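Local coordinates for protein halogenase (Chondromyces crocatus, PDB 3E1T) that binds FAD and probably chlorinates a precursor of chondrochloren, as a variant of the flavin-dependent halogenases, at residues 5-14 with 158-168; 132-140 with 171-179. All coordinates share one frame; numbering follows the deposited sequence.

Contact 1: 5-14 with 158-168; sequences PEVFDLIVIG and MAHARFIVDAS. With FAD (flavin-adenine dinucleotide), chain C.
The carbonyl oxygen of Glu6 takes the backbone N-H of His160 at 2.8 Å (Glu6 O to His160 N), and His160 O in turn accepts from Phe8 N, so 6-8 and 158-161 pair as parallel strands. Both chains turn a corner together at Asp9 and Arg162 and meet again as 10-13 and 163-166, neighbouring parallel strands inside the Rossmann-type FAD-binding sheet, 10-13 at its centre. There Ile11 N, Val165 N and Ile13 N form straight bonds between the strands, the last at 173° to Val165 O.

Ile11 bridges the corner: with CG1 anti to its carbonyl carbon (chi1 -61°), the chain sends CD1 to within 3.7 Å of Ala161 CB and equally close to Ile164 CD1. On the other face Leu10 CD1 packs against Val165 CG2 at 3.8 Å, over which helix 17-27 lies. Ile13 divides its branches, CD1 crossing toward Ile164 CG2 while CG2 touches FAD N1A of the adenine at 3.6 Å. Cutting Ile13 back to an alanine would probably open a gap beneath the adenine and leave Ile164 CG2 without this partner.

At the end of the strands Gly14 CA lies 3.3 Å from FAD O4B; its backbone angles and the nearby Ala167 O exclude a side chain. Backbone pairing and apolar packing thus fix the strand ends against which adenine and ribose rest.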
loop_
_atom_site.group_PDB
_atom_site.type_symbol
_atom_site.label_atom_id
_atom_site.label_comp_id
_atom_site.label_asym_id
_atom_site.label_seq_id
_atom_site.Cartn_x
_atom_site.Cartn_y
_atom_site.Cartn_z
ATOM N N PRO A 5 -25.714 -3.858 -24.792
ATOM C CA PRO A 5 -24.614 -3.791 -23.831
ATOM C C PRO A 5 -23.954 -2.420 -23.868
ATOM O O PRO A 5 -23.578 -1.938 -24.943
ATOM C CB PRO A 5 -23.656 -4.880 -24.317
ATOM C CG PRO A 5 -24.011 -5.115 -25.792
ATOM C CD PRO A 5 -25.253 -4.311 -26.115
ATOM N N GLU A 6 -23.837 -1.806 -22.693
ATOM C CA GLU A 6 -23.471 -0.395 -22.548
ATOM C C GLU A 6 -22.035 -0.111 -22.980
ATOM O O GLU A 6 -21.159 -0.966 -22.824
ATOM C CB GLU A 6 -23.686 0.036 -21.097
ATOM C CG GLU A 6 -25.026 -0.405 -20.506
ATOM C CD GLU A 6 -25.248 0.076 -19.071
ATOM O OE1 GLU A 6 -25.690 -0.736 -18.228
ATOM O OE2 GLU A 6 -24.993 1.263 -18.783
ATOM N N VAL A 7 -21.805 1.083 -23.529
ATOM C CA VAL A 7 -20.472 1.499 -23.987
ATOM C C VAL A 7 -19.946 2.700 -23.186
ATOM O O VAL A 7 -20.664 3.685 -22.977
ATOM C CB VAL A 7 -20.441 1.779 -25.522
ATOM C CG1 VAL A 7 -21.445 2.880 -25.914
ATOM C CG2 VAL A 7 -19.024 2.120 -25.997
ATOM N N PHE A 8 -18.697 2.600 -22.726
ATOM C CA PHE A 8 -18.082 3.644 -21.902
ATOM C C PHE A 8 -16.709 4.040 -22.450
ATOM O O PHE A 8 -16.213 3.426 -23.389
ATOM C CB PHE A 8 -17.975 3.163 -20.453
ATOM C CG PHE A 8 -19.306 2.931 -19.783
ATOM C CD1 PHE A 8 -19.940 3.961 -19.097
ATOM C CD2 PHE A 8 -19.922 1.684 -19.831
ATOM C CE1 PHE A 8 -21.161 3.755 -18.466
ATOM C CE2 PHE A 8 -21.146 1.463 -19.210
ATOM C CZ PHE A 8 -21.772 2.496 -18.526
ATOM N N ASP A 9 -16.100 5.085 -21.903
ATOM C CA ASP A 9 -14.707 5.353 -22.243
ATOM C C ASP A 9 -13.812 4.446 -21.377
ATOM O O ASP A 9 -12.774 3.979 -21.832
ATOM C CB ASP A 9 -14.343 6.835 -22.073
ATOM C CG ASP A 9 -15.158 7.764 -22.985
ATOM O OD1 ASP A 9 -15.908 8.601 -22.437
ATOM O OD2 ASP A 9 -15.033 7.677 -24.231
ATOM N N LEU A 10 -14.261 4.165 -20.149
ATOM C CA LEU A 10 -13.457 3.437 -19.155
ATOM C C LEU A 10 -14.340 2.637 -18.222
ATOM O O LEU A 10 -15.335 3.152 -17.722
ATOM C CB LEU A 10 -12.626 4.430 -18.321
ATOM C CG LEU A 10 -11.887 3.977 -17.049
ATOM C CD1 LEU A 10 -10.776 2.984 -17.404
ATOM C CD2 LEU A 10 -11.305 5.188 -16.306
ATOM N N ILE A 11 -13.959 1.385 -17.980
ATOM C CA ILE A 11 -14.560 0.596 -16.906
ATOM C C ILE A 11 -13.510 0.316 -15.838
ATOM O O ILE A 11 -12.449 -0.250 -16.133
ATOM C CB ILE A 11 -15.140 -0.741 -17.406
ATOM C CG1 ILE A 11 -16.257 -0.484 -18.433
ATOM C CG2 ILE A 11 -15.675 -1.561 -16.219
ATOM C CD1 ILE A 11 -16.503 -1.631 -19.401
ATOM N N VAL A 12 -13.822 0.713 -14.604
ATOM C CA VAL A 12 -12.969 0.450 -13.457
ATOM C C VAL A 12 -13.579 -0.652 -12.601
ATOM O O VAL A 12 -14.762 -0.602 -12.255
ATOM C CB VAL A 12 -12.727 1.738 -12.636
ATOM C CG1 VAL A 12 -11.895 1.447 -11.394
ATOM C CG2 VAL A 12 -12.018 2.760 -13.503
ATOM N N ILE A 13 -12.762 -1.658 -12.303
ATOM C CA ILE A 13 -13.144 -2.780 -11.470
ATOM C C ILE A 13 -12.645 -2.581 -10.034
ATOM O O ILE A 13 -11.457 -2.818 -9.731
ATOM C CB ILE A 13 -12.528 -4.100 -11.996
ATOM C CG1 ILE A 13 -12.627 -4.192 -13.533
ATOM C CG2 ILE A 13 -13.123 -5.286 -11.236
ATOM C CD1 ILE A 13 -11.931 -5.403 -14.150
ATOM N N GLY A 14 -13.549 -2.174 -9.153
ATOM C CA GLY A 14 -13.250 -2.013 -7.726
ATOM C C GLY A 14 -13.343 -0.557 -7.327
ATOM O O GLY A 14 -12.888 0.307 -8.063
ATOM N N MET A 158 -22.974 -7.672 -19.468
ATOM C CA MET A 158 -21.733 -7.207 -20.076
ATOM C C MET A 158 -21.706 -5.702 -20.319
ATOM O O MET A 158 -22.754 -5.060 -20.441
ATOM C CB MET A 158 -21.462 -7.952 -21.384
ATOM C CG MET A 158 -21.083 -9.406 -21.183
ATOM S SD MET A 158 -20.915 -10.317 -22.719
ATOM C CE MET A 158 -22.624 -10.427 -23.282
ATOM N N ALA A 159 -20.494 -5.150 -20.380
ATOM C CA ALA A 159 -20.280 -3.744 -20.708
ATOM C C ALA A 159 -18.965 -3.585 -21.464
ATOM O O ALA A 159 -18.054 -4.386 -21.295
ATOM C CB ALA A 159 -20.289 -2.888 -19.442
ATOM N N HIS A 160 -18.873 -2.552 -22.297
ATOM C CA HIS A 160 -17.713 -2.368 -23.171
ATOM C C HIS A 160 -17.117 -0.978 -23.016
ATOM O O HIS A 160 -17.823 -0.045 -22.661
ATOM C CB HIS A 160 -18.085 -2.611 -24.642
ATOM C CG HIS A 160 -18.854 -3.875 -24.876
ATOM N ND1 HIS A 160 -19.922 -3.945 -25.746
ATOM C CD2 HIS A 160 -18.717 -5.118 -24.351
ATOM C CE1 HIS A 160 -20.408 -5.174 -25.746
ATOM N NE2 HIS A 160 -19.697 -5.904 -24.905
ATOM N N ALA A 161 -15.816 -0.850 -23.285
ATOM C CA ALA A 161 -15.113 0.423 -23.167
ATOM C C ALA A 161 -13.793 0.366 -23.901
ATOM O O ALA A 161 -13.305 -0.716 -24.219
ATOM C CB ALA A 161 -14.881 0.776 -21.695
ATOM N N ARG A 162 -13.212 1.530 -24.172
ATOM C CA ARG A 162 -11.885 1.589 -24.776
ATOM C C ARG A 162 -10.773 1.131 -23.796
ATOM O O ARG A 162 -9.748 0.583 -24.220
ATOM C CB ARG A 162 -11.605 2.999 -25.315
ATOM C CG ARG A 162 -10.339 3.095 -26.172
ATOM C CD ARG A 162 -10.037 4.516 -26.611
ATOM N NE ARG A 162 -8.632 4.679 -26.988
ATOM C CZ ARG A 162 -8.093 5.800 -27.469
ATOM N NH1 ARG A 162 -8.834 6.885 -27.663
ATOM N NH2 ARG A 162 -6.799 5.837 -27.767
ATOM N N PHE A 163 -10.990 1.357 -22.499
ATOM C CA PHE A 163 -10.014 1.019 -21.460
ATOM C C PHE A 163 -10.671 0.293 -20.309
ATOM O O PHE A 163 -11.731 0.698 -19.847
ATOM C CB PHE A 163 -9.349 2.272 -20.909
ATOM C CG PHE A 163 -8.621 3.075 -21.929
ATOM C CD1 PHE A 163 -7.389 2.667 -22.401
ATOM C CD2 PHE A 163 -9.163 4.262 -22.400
ATOM C CE1 PHE A 163 -6.706 3.430 -23.346
ATOM C CE2 PHE A 163 -8.487 5.029 -23.336
ATOM C CZ PHE A 163 -7.256 4.613 -23.811
ATOM N N ILE A 164 -10.033 -0.783 -19.854
ATOM C CA ILE A 164 -10.483 -1.542 -18.684
ATOM C C ILE A 164 -9.344 -1.505 -17.663
ATOM O O ILE A 164 -8.204 -1.796 -18.017
ATOM C CB ILE A 164 -10.787 -3.033 -19.023
ATOM C CG1 ILE A 164 -11.612 -3.170 -20.316
ATOM C CG2 ILE A 164 -11.472 -3.743 -17.829
ATOM C CD1 ILE A 164 -13.022 -2.623 -20.239
ATOM N N VAL A 165 -9.643 -1.123 -16.422
ATOM C CA VAL A 165 -8.619 -1.086 -15.368
ATOM C C VAL A 165 -8.991 -1.929 -14.146
ATOM O O VAL A 165 -10.066 -1.763 -13.581
ATOM C CB VAL A 165 -8.289 0.354 -14.922
ATOM C CG1 VAL A 165 -7.276 0.332 -13.764
ATOM C CG2 VAL A 165 -7.733 1.178 -16.111
ATOM N N ASP A 166 -8.091 -2.836 -13.766
ATOM C CA ASP A 166 -8.228 -3.637 -12.555
ATOM C C ASP A 166 -7.711 -2.838 -11.362
ATOM O O ASP A 166 -6.507 -2.575 -11.241
ATOM C CB ASP A 166 -7.463 -4.955 -12.707
ATOM C CG ASP A 166 -7.671 -5.909 -11.539
ATOM O OD1 ASP A 166 -8.561 -5.695 -10.676
ATOM O OD2 ASP A 166 -6.931 -6.903 -11.488
ATOM N N ALA A 167 -8.645 -2.422 -10.510
ATOM C CA ALA A 167 -8.340 -1.782 -9.244
ATOM C C ALA A 167 -9.008 -2.624 -8.180
ATOM O O ALA A 167 -9.509 -2.102 -7.195
ATOM C CB ALA A 167 -8.894 -0.363 -9.208
ATOM N N SER A 168 -9.044 -3.932 -8.388
ATOM C CA SER A 168 -9.841 -4.774 -7.495
ATOM C C SER A 168 -9.037 -5.376 -6.340
ATOM O O SER A 168 -9.483 -6.324 -5.683
ATOM C CB SER A 168 -10.606 -5.830 -8.291
ATOM O OG SER A 168 -9.736 -6.739 -8.924
HETATM P PA FAD C . -8.651 -2.266 -2.179
HETATM O O1A FAD C . -8.640 -1.241 -1.076
HETATM O O2A FAD C . -8.427 -3.671 -1.740
HETATM O O5B FAD C . -10.094 -2.176 -2.899
HETATM C C5B FAD C . -10.410 -2.975 -4.028
HETATM C C4B FAD C . -11.931 -3.048 -4.189
HETATM O O4B FAD C . -12.287 -3.930 -5.235
HETATM C C3B FAD C . -12.594 -3.585 -2.925
HETATM O O3B FAD C . -13.565 -2.648 -2.516
HETATM C C2B FAD C . -13.258 -4.881 -3.344
HETATM O O2B FAD C . -14.516 -4.997 -2.741
HETATM C C1B FAD C . -13.385 -4.718 -4.847
HETATM N N9A FAD C . -13.362 -5.968 -5.627
HETATM C C8A FAD C . -12.620 -7.104 -5.422
HETATM N N7A FAD C . -12.917 -7.979 -6.411
HETATM C C5A FAD C . -13.822 -7.416 -7.248
HETATM C C6A FAD C . -14.477 -7.859 -8.408
HETATM N N6A FAD C . -14.358 -9.121 -8.840
HETATM N N1A FAD C . -15.362 -7.015 -9.036
HETATM C C2A FAD C . -15.638 -5.770 -8.531
HETATM N N3A FAD C . -14.997 -5.352 -7.384
HETATM C C4A FAD C . -14.104 -6.153 -6.760
HETATM N N1 FAD C . -1.852 0.982 3.397
HETATM C C2 FAD C . -1.752 2.245 3.910
HETATM O O2 FAD C . -1.799 3.191 3.127
HETATM N N3 FAD C . -1.586 2.418 5.272
HETATM C C4 FAD C . -1.535 1.323 6.128
HETATM O O4 FAD C . -1.409 1.474 7.345
HETATM C C4X FAD C . -1.623 0.040 5.603
HETATM N N5 FAD C . -1.576 -1.074 6.420
HETATM C C5X FAD C . -1.676 -2.338 5.871
HETATM C C6 FAD C . -1.620 -3.473 6.687
HETATM C C7 FAD C . -1.721 -4.752 6.118
HETATM C C7M FAD C . -1.437 -5.954 6.974
HETATM C C8 FAD C . -1.872 -4.900 4.734
HETATM C C8M FAD C . -1.779 -6.251 4.061
HETATM C C9 FAD C . -1.938 -3.766 3.931
HETATM C C9A FAD C . -1.838 -2.485 4.488
HETATM N N10 FAD C . -1.913 -1.377 3.666
HETATM C C10 FAD C . -1.796 -0.118 4.217
HETATM C "C1'" FAD C . -2.202 -1.527 2.183
HETATM C "C2'" FAD C . -3.642 -1.183 1.784
HETATM O "O2'" FAD C . -4.497 -2.131 2.388
HETATM C "C3'" FAD C . -3.822 -1.248 0.259
HETATM O "O3'" FAD C . -2.654 -0.817 -0.404
HETATM C "C4'" FAD C . -4.955 -0.384 -0.294
HETATM O "O4'" FAD C . -6.182 -0.810 0.255
HETATM C "C5'" FAD C . -5.003 -0.528 -1.815
HETATM O "O5'" FAD C . -6.213 -0.015 -2.300
HETATM P P FAD C . -6.870 -0.568 -3.657
HETATM O O1P FAD C . -7.829 0.475 -4.192
HETATM O O2P FAD C . -5.812 -0.862 -4.673
HETATM O O3P FAD C . -7.536 -1.956 -3.271
#

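Contact 2: 132-140 with 171-179; sequences HEVIDVLFE and RTRVSQAVG. With FAD (flavin-adenine dinucleotide), chain C.
Arg173 lays its guanidinium beneath the side chain of Ile135, whose CD1 sits over one face toward the rim, 4.2 Å from the plane. Strand 133-140 is an edge strand of the small mixed sheet beside the Rossmann-type FAD-binding sheet, and the 171-179 loop follows the parallel strand 163-166; between them they border the adenine. The extended Glu133 side chain meets the guanidinium at its edge, OE2 making a salt bridge to Arg173 NH1 of 2.7 Å, with the carboxylate and guanidinium planes almost perpendicular (85°). A bend at chi3 of Arg173 (-75°) turns the chain after CD has passed Val134 O and FAD N6A, the latter at 3.6 Å. Water 1 lies in the guanidinium plane, accepts from Arg173 NE and donates to Ile135 O, tying the arginine to the strand a second time.

Val134 reads the adenine through its backbone: Val134 N donates to FAD N1A and Val134 O accepts from FAD N6A, each at 3.0 Å, a pair that matches the donor and acceptor edge of adenine. Ile135 and Asp136 then form a classic beta bulge opposite Arg148, which also salt-bridges Asp136.

Beyond the bulge the contact becomes apolar. Val137 and Val174 cross at about a right angle, with Val137 CG2 resting on Val174 CB, while the loop backbone is fixed by an ST turn in which Thr172 OG1 accepts from Val174 N. A 3-10 segment, 175-177, then brings Ala177 to the strand, its CB lying 3.8 Å from Phe139 CZ.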
loop_
_atom_site.group_PDB
_atom_site.type_symbol
_atom_site.label_atom_id
_atom_site.label_comp_id
_atom_site.label_asym_id
_atom_site.label_seq_id
_atom_site.Cartn_x
_atom_site.Cartn_y
_atom_site.Cartn_z
ATOM N N HIS A 132 -21.981 -5.213 -7.570
ATOM C CA HIS A 132 -21.661 -5.681 -8.912
ATOM C C HIS A 132 -20.261 -6.304 -8.945
ATOM O O HIS A 132 -19.251 -5.594 -8.804
ATOM C CB HIS A 132 -21.740 -4.521 -9.910
ATOM C CG HIS A 132 -23.139 -4.076 -10.240
ATOM N ND1 HIS A 132 -23.556 -3.838 -11.534
ATOM C CD2 HIS A 132 -24.206 -3.807 -9.449
ATOM C CE1 HIS A 132 -24.817 -3.444 -11.525
ATOM N NE2 HIS A 132 -25.236 -3.416 -10.272
ATOM N N GLU A 133 -20.203 -7.624 -9.135
ATOM C CA GLU A 133 -18.931 -8.353 -9.183
ATOM C C GLU A 133 -18.480 -8.679 -10.607
ATOM O O GLU A 133 -19.153 -9.417 -11.323
ATOM C CB GLU A 133 -19.014 -9.637 -8.349
ATOM C CG GLU A 133 -17.745 -10.480 -8.381
ATOM C CD GLU A 133 -17.798 -11.707 -7.481
ATOM O OE1 GLU A 133 -18.908 -12.163 -7.119
ATOM O OE2 GLU A 133 -16.714 -12.228 -7.148
ATOM N N VAL A 134 -17.327 -8.134 -11.002
ATOM C CA VAL A 134 -16.707 -8.468 -12.290
ATOM C C VAL A 134 -16.171 -9.900 -12.262
ATOM O O VAL A 134 -15.544 -10.329 -11.291
ATOM C CB VAL A 134 -15.603 -7.461 -12.687
ATOM C CG1 VAL A 134 -14.887 -7.893 -13.973
ATOM C CG2 VAL A 134 -16.199 -6.084 -12.876
ATOM N N ILE A 135 -16.459 -10.635 -13.334
ATOM C CA ILE A 135 -16.182 -12.060 -13.433
ATOM C C ILE A 135 -15.026 -12.298 -14.392
ATOM O O ILE A 135 -14.153 -13.141 -14.152
ATOM C CB ILE A 135 -17.448 -12.831 -13.933
ATOM C CG1 ILE A 135 -18.664 -12.524 -13.048
ATOM C CG2 ILE A 135 -17.205 -14.337 -13.979
ATOM C CD1 ILE A 135 -18.511 -12.981 -11.596
ATOM N N ASP A 136 -15.029 -11.549 -15.488
ATOM C CA ASP A 136 -14.032 -11.705 -16.535
ATOM C C ASP A 136 -13.860 -10.389 -17.241
ATOM O O ASP A 136 -14.812 -9.621 -17.353
ATOM C CB ASP A 136 -14.499 -12.742 -17.571
ATOM C CG ASP A 136 -14.764 -14.100 -16.964
ATOM O OD1 ASP A 136 -13.783 -14.809 -16.649
ATOM O OD2 ASP A 136 -15.953 -14.459 -16.811
ATOM N N VAL A 137 -12.646 -10.137 -17.717
ATOM C CA VAL A 137 -12.385 -9.097 -18.709
ATOM C C VAL A 137 -12.438 -9.752 -20.101
ATOM O O VAL A 137 -11.875 -10.824 -20.301
ATOM C CB VAL A 137 -11.003 -8.418 -18.497
ATOM C CG1 VAL A 137 -10.719 -7.405 -19.598
ATOM C CG2 VAL A 137 -10.928 -7.734 -17.115
ATOM N N LEU A 138 -13.088 -9.087 -21.058
ATOM C CA LEU A 138 -13.290 -9.653 -22.397
ATOM C C LEU A 138 -12.330 -9.062 -23.408
ATOM O O LEU A 138 -12.079 -7.861 -23.404
ATOM C CB LEU A 138 -14.740 -9.460 -22.863
ATOM C CG LEU A 138 -15.832 -9.927 -21.893
ATOM C CD1 LEU A 138 -17.223 -9.515 -22.377
ATOM C CD2 LEU A 138 -15.763 -11.423 -21.646
ATOM N N PHE A 139 -11.810 -9.918 -24.285
ATOM C CA PHE A 139 -10.846 -9.513 -25.291
ATOM C C PHE A 139 -11.328 -9.736 -26.722
ATOM O O PHE A 139 -12.007 -10.721 -27.032
ATOM C CB PHE A 139 -9.515 -10.244 -25.081
ATOM C CG PHE A 139 -8.780 -9.811 -23.837
ATOM C CD1 PHE A 139 -7.776 -8.853 -23.909
ATOM C CD2 PHE A 139 -9.108 -10.348 -22.602
ATOM C CE1 PHE A 139 -7.108 -8.436 -22.761
ATOM C CE2 PHE A 139 -8.445 -9.934 -21.441
ATOM C CZ PHE A 139 -7.447 -8.978 -21.525
ATOM N N GLU A 140 -10.938 -8.801 -27.580
ATOM C CA GLU A 140 -11.174 -8.877 -29.005
ATOM C C GLU A 140 -10.042 -8.086 -29.656
ATOM O O GLU A 140 -9.621 -7.051 -29.131
ATOM C CB GLU A 140 -12.547 -8.281 -29.330
ATOM C CG GLU A 140 -12.860 -8.079 -30.802
ATOM C CD GLU A 140 -12.931 -9.371 -31.558
ATOM O OE1 GLU A 140 -13.825 -10.202 -31.259
ATOM O OE2 GLU A 140 -12.089 -9.556 -32.458
ATOM N N ARG A 171 -7.194 -9.444 -3.922
ATOM C CA ARG A 171 -7.957 -10.620 -4.327
ATOM C C ARG A 171 -8.447 -10.537 -5.775
ATOM O O ARG A 171 -9.407 -11.213 -6.131
ATOM C CB ARG A 171 -9.148 -10.857 -3.384
ATOM C CG ARG A 171 -8.779 -11.071 -1.916
ATOM C CD ARG A 171 -8.294 -12.488 -1.628
ATOM N NE ARG A 171 -9.402 -13.438 -1.507
ATOM C CZ ARG A 171 -9.263 -14.755 -1.375
ATOM N NH1 ARG A 171 -8.054 -15.311 -1.349
ATOM N NH2 ARG A 171 -10.341 -15.523 -1.272
ATOM N N THR A 172 -7.810 -9.708 -6.604
ATOM C CA THR A 172 -8.192 -9.608 -8.015
ATOM C C THR A 172 -8.293 -10.981 -8.668
ATOM O O THR A 172 -7.455 -11.871 -8.428
ATOM C CB THR A 172 -7.216 -8.741 -8.840
ATOM O OG1 THR A 172 -7.493 -8.932 -10.234
ATOM C CG2 THR A 172 -5.752 -9.130 -8.574
ATOM N N ARG A 173 -9.332 -11.154 -9.479
ATOM C CA ARG A 173 -9.519 -12.392 -10.226
ATOM C C ARG A 173 -9.211 -12.206 -11.716
ATOM O O ARG A 173 -9.373 -13.137 -12.502
ATOM C CB ARG A 173 -10.931 -12.985 -9.982
ATOM C CG ARG A 173 -12.120 -12.106 -10.429
ATOM C CD ARG A 173 -13.451 -12.532 -9.759
ATOM N NE ARG A 173 -14.015 -13.763 -10.315
ATOM C CZ ARG A 173 -14.968 -14.490 -9.730
ATOM N NH1 ARG A 173 -15.478 -14.128 -8.557
ATOM N NH2 ARG A 173 -15.406 -15.594 -10.318
ATOM N N VAL A 174 -8.742 -11.016 -12.096
ATOM C CA VAL A 174 -8.518 -10.695 -13.512
ATOM C C VAL A 174 -7.105 -10.234 -13.866
ATOM O O VAL A 174 -6.773 -10.089 -15.050
ATOM C CB VAL A 174 -9.559 -9.633 -14.050
ATOM C CG1 VAL A 174 -11.003 -10.139 -13.887
ATOM C CG2 VAL A 174 -9.378 -8.270 -13.378
ATOM N N SER A 175 -6.251 -10.032 -12.865
ATOM C CA SER A 175 -4.913 -9.475 -13.139
ATOM C C SER A 175 -4.048 -10.356 -14.024
ATOM O O SER A 175 -3.171 -9.847 -14.719
ATOM C CB SER A 175 -4.162 -9.134 -11.846
ATOM O OG SER A 175 -3.788 -10.312 -11.159
ATOM N N GLN A 176 -4.295 -11.667 -14.020
ATOM C CA GLN A 176 -3.500 -12.592 -14.842
ATOM C C GLN A 176 -3.653 -12.354 -16.353
ATOM O O GLN A 176 -2.844 -12.825 -17.154
ATOM C CB GLN A 176 -3.793 -14.055 -14.488
ATOM C CG GLN A 176 -5.117 -14.574 -15.017
ATOM C CD GLN A 176 -6.305 -14.067 -14.229
ATOM O OE1 GLN A 176 -6.153 -13.485 -13.148
ATOM N NE2 GLN A 176 -7.511 -14.291 -14.764
ATOM N N ALA A 177 -4.673 -11.596 -16.731
ATOM C CA ALA A 177 -4.841 -11.169 -18.108
ATOM C C ALA A 177 -3.764 -10.167 -18.525
ATOM O O ALA A 177 -3.487 -10.029 -19.715
ATOM C CB ALA A 177 -6.230 -10.592 -18.318
ATOM N N VAL A 178 -3.152 -9.470 -17.560
ATOM C CA VAL A 178 -2.085 -8.509 -17.883
ATOM C C VAL A 178 -0.664 -9.065 -17.651
ATOM O O VAL A 178 0.230 -8.874 -18.491
ATOM C CB VAL A 178 -2.257 -7.159 -17.123
ATOM C CG1 VAL A 178 -1.051 -6.283 -17.307
ATOM C CG2 VAL A 178 -3.510 -6.416 -17.593
ATOM N N GLY A 179 -0.449 -9.720 -16.516
ATOM C CA GLY A 179 0.883 -10.213 -16.157
ATOM C C GLY A 179 0.848 -11.287 -15.094
ATOM O O GLY A 179 -0.233 -11.636 -14.602
HETATM P PA FAD C . -8.651 -2.266 -2.179
HETATM O O1A FAD C . -8.640 -1.241 -1.076
HETATM O O2A FAD C . -8.427 -3.671 -1.740
HETATM O O5B FAD C . -10.094 -2.176 -2.899
HETATM C C5B FAD C . -10.410 -2.975 -4.028
HETATM C C4B FAD C . -11.931 -3.048 -4.189
HETATM O O4B FAD C . -12.287 -3.930 -5.235
HETATM C C3B FAD C . -12.594 -3.585 -2.925
HETATM O O3B FAD C . -13.565 -2.648 -2.516
HETATM C C2B FAD C . -13.258 -4.881 -3.344
HETATM O O2B FAD C . -14.516 -4.997 -2.741
HETATM C C1B FAD C . -13.385 -4.718 -4.847
HETATM N N9A FAD C . -13.362 -5.968 -5.627
HETATM C C8A FAD C . -12.620 -7.104 -5.422
HETATM N N7A FAD C . -12.917 -7.979 -6.411
HETATM C C5A FAD C . -13.822 -7.416 -7.248
HETATM C C6A FAD C . -14.477 -7.859 -8.408
HETATM N N6A FAD C . -14.358 -9.121 -8.840
HETATM N N1A FAD C . -15.362 -7.015 -9.036
HETATM C C2A FAD C . -15.638 -5.770 -8.531
HETATM N N3A FAD C . -14.997 -5.352 -7.384
HETATM C C4A FAD C . -14.104 -6.153 -6.760
HETATM N N1 FAD C . -1.852 0.982 3.397
HETATM C C2 FAD C . -1.752 2.245 3.910
HETATM O O2 FAD C . -1.799 3.191 3.127
HETATM N N3 FAD C . -1.586 2.418 5.272
HETATM C C4 FAD C . -1.535 1.323 6.128
HETATM O O4 FAD C . -1.409 1.474 7.345
HETATM C C4X FAD C . -1.623 0.040 5.603
HETATM N N5 FAD C . -1.576 -1.074 6.420
HETATM C C5X FAD C . -1.676 -2.338 5.871
HETATM C C6 FAD C . -1.620 -3.473 6.687
HETATM C C7 FAD C . -1.721 -4.752 6.118
HETATM C C7M FAD C . -1.437 -5.954 6.974
HETATM C C8 FAD C . -1.872 -4.900 4.734
HETATM C C8M FAD C . -1.779 -6.251 4.061
HETATM C C9 FAD C . -1.938 -3.766 3.931
HETATM C C9A FAD C . -1.838 -2.485 4.488
HETATM N N10 FAD C . -1.913 -1.377 3.666
HETATM C C10 FAD C . -1.796 -0.118 4.217
HETATM C "C1'" FAD C . -2.202 -1.527 2.183
HETATM C "C2'" FAD C . -3.642 -1.183 1.784
HETATM O "O2'" FAD C . -4.497 -2.131 2.388
HETATM C "C3'" FAD C . -3.822 -1.248 0.259
HETATM O "O3'" FAD C . -2.654 -0.817 -0.404
HETATM C "C4'" FAD C . -4.955 -0.384 -0.294
HETATM O "O4'" FAD C . -6.182 -0.810 0.255
HETATM C "C5'" FAD C . -5.003 -0.528 -1.815
HETATM O "O5'" FAD C . -6.213 -0.015 -2.300
HETATM P P FAD C . -6.870 -0.568 -3.657
HETATM O O1P FAD C . -7.829 0.475 -4.192
HETATM O O2P FAD C . -5.812 -0.862 -4.673
HETATM O O3P FAD C . -7.536 -1.956 -3.271
HETATM O O HOH W 1 -13.132 -15.427 -12.052
#

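In the fold
Contacts 1 and 2 have centres about 11 Å apart and lie on the same side of the chain's centre. Their segments alternate along the chain: 5-14, 132-140, 158-168, 171-179. Strands 6-8 and 133-140 are the outermost strands of one four-stranded mixed sheet, whereas 10-13 and 163-166 sit inside the five-stranded parallel sheet. The two contacts join directly where Asp166 OD2 probably hydrogen-bonds Thr172 OG1 and where Ile13 packs on Val134. Both touch FAD at its adenosine end, so chain portions far apart in sequence line both a face and an edge of the adenine, leaving the flavin ring to other parts of the protein.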